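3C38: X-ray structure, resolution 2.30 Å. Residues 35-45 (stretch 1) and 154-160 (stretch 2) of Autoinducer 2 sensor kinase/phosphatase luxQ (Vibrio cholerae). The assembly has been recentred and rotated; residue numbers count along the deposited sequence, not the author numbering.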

# COMPACT_ATOMS: atom_id res chain seq x y z
N PHE A 35 -11.32 0.38 1.68
CA PHE A 35 -11.70 1.17 0.52
C PHE A 35 -10.52 1.50 -0.40
O PHE A 35 -10.62 1.34 -1.62
CB PHE A 35 -12.41 2.46 0.96
CG PHE A 35 -12.98 3.24 -0.19
CD1 PHE A 35 -14.14 2.80 -0.84
CD2 PHE A 35 -12.33 4.37 -0.67
CE1 PHE A 35 -14.63 3.48 -1.97
CE2 PHE A 35 -12.81 5.06 -1.79
CZ PHE A 35 -13.97 4.61 -2.44
N ARG A 36 -9.40 1.94 0.18
CA ARG A 36 -8.24 2.27 -0.64
C ARG A 36 -7.68 1.02 -1.35
O ARG A 36 -7.32 1.08 -2.53
CB ARG A 36 -7.14 2.92 0.20
CG ARG A 36 -5.94 3.34 -0.61
CD ARG A 36 -6.28 4.53 -1.53
NE ARG A 36 -5.41 4.65 -2.71
CZ ARG A 36 -4.08 4.71 -2.68
NH1 ARG A 36 -3.41 4.68 -1.53
NH2 ARG A 36 -3.41 4.82 -3.82
N LEU A 37 -7.60 -0.09 -0.63
CA LEU A 37 -7.09 -1.33 -1.23
C LEU A 37 -8.00 -1.85 -2.35
O LEU A 37 -7.52 -2.36 -3.37
CB LEU A 37 -6.90 -2.41 -0.15
CG LEU A 37 -5.48 -2.46 0.45
CD1 LEU A 37 -5.07 -1.08 0.92
CD2 LEU A 37 -5.44 -3.45 1.60
N ALA A 38 -9.31 -1.70 -2.15
CA ALA A 38 -10.29 -2.11 -3.15
C ALA A 38 -10.08 -1.31 -4.45
O ALA A 38 -10.08 -1.87 -5.55
CB ALA A 38 -11.71 -1.89 -2.62
N ALA A 39 -9.91 0.00 -4.32
CA ALA A 39 -9.70 0.84 -5.50
C ALA A 39 -8.48 0.36 -6.30
O ALA A 39 -8.53 0.27 -7.52
CB ALA A 39 -9.51 2.31 -5.08
N LEU A 40 -7.38 0.06 -5.60
CA LEU A 40 -6.18 -0.39 -6.29
C LEU A 40 -6.35 -1.77 -6.91
O LEU A 40 -5.83 -2.02 -7.99
CB LEU A 40 -4.99 -0.40 -5.32
CG LEU A 40 -4.45 1.00 -5.03
CD1 LEU A 40 -3.32 0.91 -4.05
CD2 LEU A 40 -3.97 1.65 -6.32
N ARG A 41 -7.06 -2.64 -6.21
CA ARG A 41 -7.31 -3.99 -6.71
C ARG A 41 -8.12 -3.93 -8.01
O ARG A 41 -7.75 -4.55 -9.03
CB ARG A 41 -8.07 -4.80 -5.66
CG ARG A 41 -8.69 -6.09 -6.21
CD ARG A 41 -9.26 -6.96 -5.10
NE ARG A 41 -10.28 -6.28 -4.29
CZ ARG A 41 -11.42 -5.79 -4.77
NH1 ARG A 41 -11.72 -5.90 -6.06
NH2 ARG A 41 -12.28 -5.20 -3.94
N ILE A 42 -9.21 -3.17 -7.97
CA ILE A 42 -10.09 -3.00 -9.12
C ILE A 42 -9.33 -2.50 -10.34
O ILE A 42 -9.42 -3.09 -11.42
CB ILE A 42 -11.24 -2.02 -8.79
CG1 ILE A 42 -12.18 -2.67 -7.76
CG2 ILE A 42 -12.00 -1.64 -10.05
CD1 ILE A 42 -13.27 -1.73 -7.24
N HIS A 43 -8.59 -1.41 -10.19
CA HIS A 43 -7.82 -0.89 -11.31
C HIS A 43 -6.76 -1.88 -11.77
O HIS A 43 -6.55 -2.06 -12.96
CB HIS A 43 -7.19 0.45 -10.94
CG HIS A 43 -8.19 1.54 -10.72
ND1 HIS A 43 -9.21 1.79 -11.61
CD2 HIS A 43 -8.33 2.44 -9.72
CE1 HIS A 43 -9.95 2.79 -11.15
NE2 HIS A 43 -9.43 3.20 -10.01
N GLN A 44 -6.11 -2.54 -10.81
CA GLN A 44 -5.09 -3.53 -11.14
C GLN A 44 -5.66 -4.65 -12.01
O GLN A 44 -5.16 -4.91 -13.11
CB GLN A 44 -4.49 -4.13 -9.85
CG GLN A 44 -3.72 -5.42 -10.07
CD GLN A 44 -3.00 -5.93 -8.82
OE1 GLN A 44 -3.56 -5.94 -7.72
NE2 GLN A 44 -1.76 -6.37 -9.00
N ASP A 45 -6.71 -5.31 -11.51
CA ASP A 45 -7.34 -6.42 -12.23
C ASP A 45 -7.94 -6.04 -13.58
O ASP A 45 -8.02 -6.87 -14.49
CB ASP A 45 -8.41 -7.06 -11.35
CG ASP A 45 -7.82 -7.84 -10.21
OD1 ASP A 45 -6.63 -8.19 -10.30
OD2 ASP A 45 -8.54 -8.13 -9.23
N TYR A 154 3.08 -11.42 -14.81
CA TYR A 154 2.31 -10.97 -13.66
C TYR A 154 2.59 -9.51 -13.39
O TYR A 154 3.73 -9.04 -13.53
CB TYR A 154 2.67 -11.81 -12.44
CG TYR A 154 2.02 -13.18 -12.43
CD1 TYR A 154 0.70 -13.33 -12.03
CD2 TYR A 154 2.73 -14.31 -12.83
CE1 TYR A 154 0.08 -14.58 -12.03
CE2 TYR A 154 2.12 -15.57 -12.85
CZ TYR A 154 0.79 -15.69 -12.44
OH TYR A 154 0.18 -16.92 -12.44
N LEU A 155 1.54 -8.78 -13.04
CA LEU A 155 1.67 -7.37 -12.72
C LEU A 155 1.58 -7.26 -11.20
O LEU A 155 0.63 -7.75 -10.57
CB LEU A 155 0.56 -6.54 -13.37
CG LEU A 155 0.55 -5.05 -12.99
CD1 LEU A 155 1.89 -4.43 -13.33
CD2 LEU A 155 -0.57 -4.32 -13.73
N TYR A 156 2.60 -6.64 -10.62
CA TYR A 156 2.65 -6.45 -9.18
C TYR A 156 2.49 -4.97 -8.91
O TYR A 156 3.11 -4.13 -9.57
CB TYR A 156 4.01 -6.91 -8.63
CG TYR A 156 4.25 -8.41 -8.61
CD1 TYR A 156 4.54 -9.12 -9.78
CD2 TYR A 156 4.22 -9.11 -7.41
CE1 TYR A 156 4.79 -10.50 -9.74
CE2 TYR A 156 4.46 -10.48 -7.37
CZ TYR A 156 4.74 -11.17 -8.53
OH TYR A 156 4.97 -12.52 -8.44
N VAL A 157 1.63 -4.64 -7.95
CA VAL A 157 1.42 -3.25 -7.56
C VAL A 157 1.63 -3.19 -6.06
O VAL A 157 1.28 -4.13 -5.33
CB VAL A 157 -0.02 -2.75 -7.88
CG1 VAL A 157 -0.31 -2.90 -9.37
CG2 VAL A 157 -1.05 -3.49 -7.05
N GLY A 158 2.21 -2.10 -5.59
CA GLY A 158 2.43 -1.97 -4.17
C GLY A 158 2.15 -0.58 -3.64
O GLY A 158 2.20 0.40 -4.39
N ILE A 159 1.83 -0.53 -2.34
CA ILE A 159 1.58 0.71 -1.62
C ILE A 159 2.61 0.75 -0.50
O ILE A 159 2.64 -0.16 0.33
CB ILE A 159 0.21 0.72 -0.93
CG1 ILE A 159 -0.91 0.61 -1.94
CG2 ILE A 159 0.03 2.02 -0.17
CD1 ILE A 159 -2.27 0.39 -1.27
N VAL A 160 3.45 1.78 -0.48
CA VAL A 160 4.44 1.89 0.58
C VAL A 160 3.82 2.64 1.75
O VAL A 160 3.36 3.77 1.59
CB VAL A 160 5.70 2.65 0.11
CG1 VAL A 160 6.66 2.84 1.30
CG2 VAL A 160 6.38 1.90 -1.02

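Residues 35-45 form part of a longer helix, and residues 154-160 lie on a strand that runs almost antiparallel to it: the N-to-C directions differ by 159°, and the axes approach to 9.9 Å. At that spacing the contact depends on side chains. It is modest, burying 323 Å² summed over both sides, and three residues account for most of it: Q44 (84 Å²), I159 (80 Å²) and V157 (50 Å²).

The helix is regular throughout, with i to i+4 backbone hydrogen bonds such as L40 N to R36 O (3.2 Å) and Q44 N to L40 O (2.9 Å). This repeat brings R36, L40 and Q44 to the same side, and all three have CA-to-CB bonds pointing toward the strand. The strand alternates: L155, V157 and I159 point toward the helix, whereas Y156 points away and G158 has no side chain.

At one end of the contact, I159 is the apolar centre. With chi1 at -62° (m) and chi2 at 171° (t), its chain is extended and carries CD1 out to the helix. I159 CD1 lies 3.0 Å from L40 CD1, a very short separation for two methyl carbons, and 3.8 Å from L37 CD1. L37 starts sideways, but its end comes nearer to the strand; its chi1 of -93° lies between wells. R36 adds a looser contact, with R36 NH1 4.4 Å from I159 CD1, and the methyl sits obliquely to the guanidinium. Leucine and isoleucine suit this buried site because their branched, apolar ends can pack without needing polar partners.

Q44 makes the contact at the other end. Its chi1 of 164° and chi2 of 174° are both t, so the aliphatic part is nearly straight and delivers the amide to the strand. Q44 NE2 donates a hydrogen bond to L155 O at 3.2 Å, but the N-H...acceptor angle of 123° makes it weak. The same Q44 NE2 is 3.5 Å from V157 CG2, so the amide meets both a backbone carbonyl and a methyl group. A buried amide needs polar partners: Q44 OE1 is hydrogen-bonded elsewhere in the structure, as is NE2 in addition to its weak bond to L155 O.

V157, with chi1 at -57° (m), is short and beta-branched, a shape common in strands. The nearest CA pair in this part of the contact is Q44 CA to V157 CA, at 7.4 Å; L37 CA and I159 CA are 8.9 Å apart. The longer I159 side chain helps to span that wider gap, while compact V157 sits where the backbones are closer.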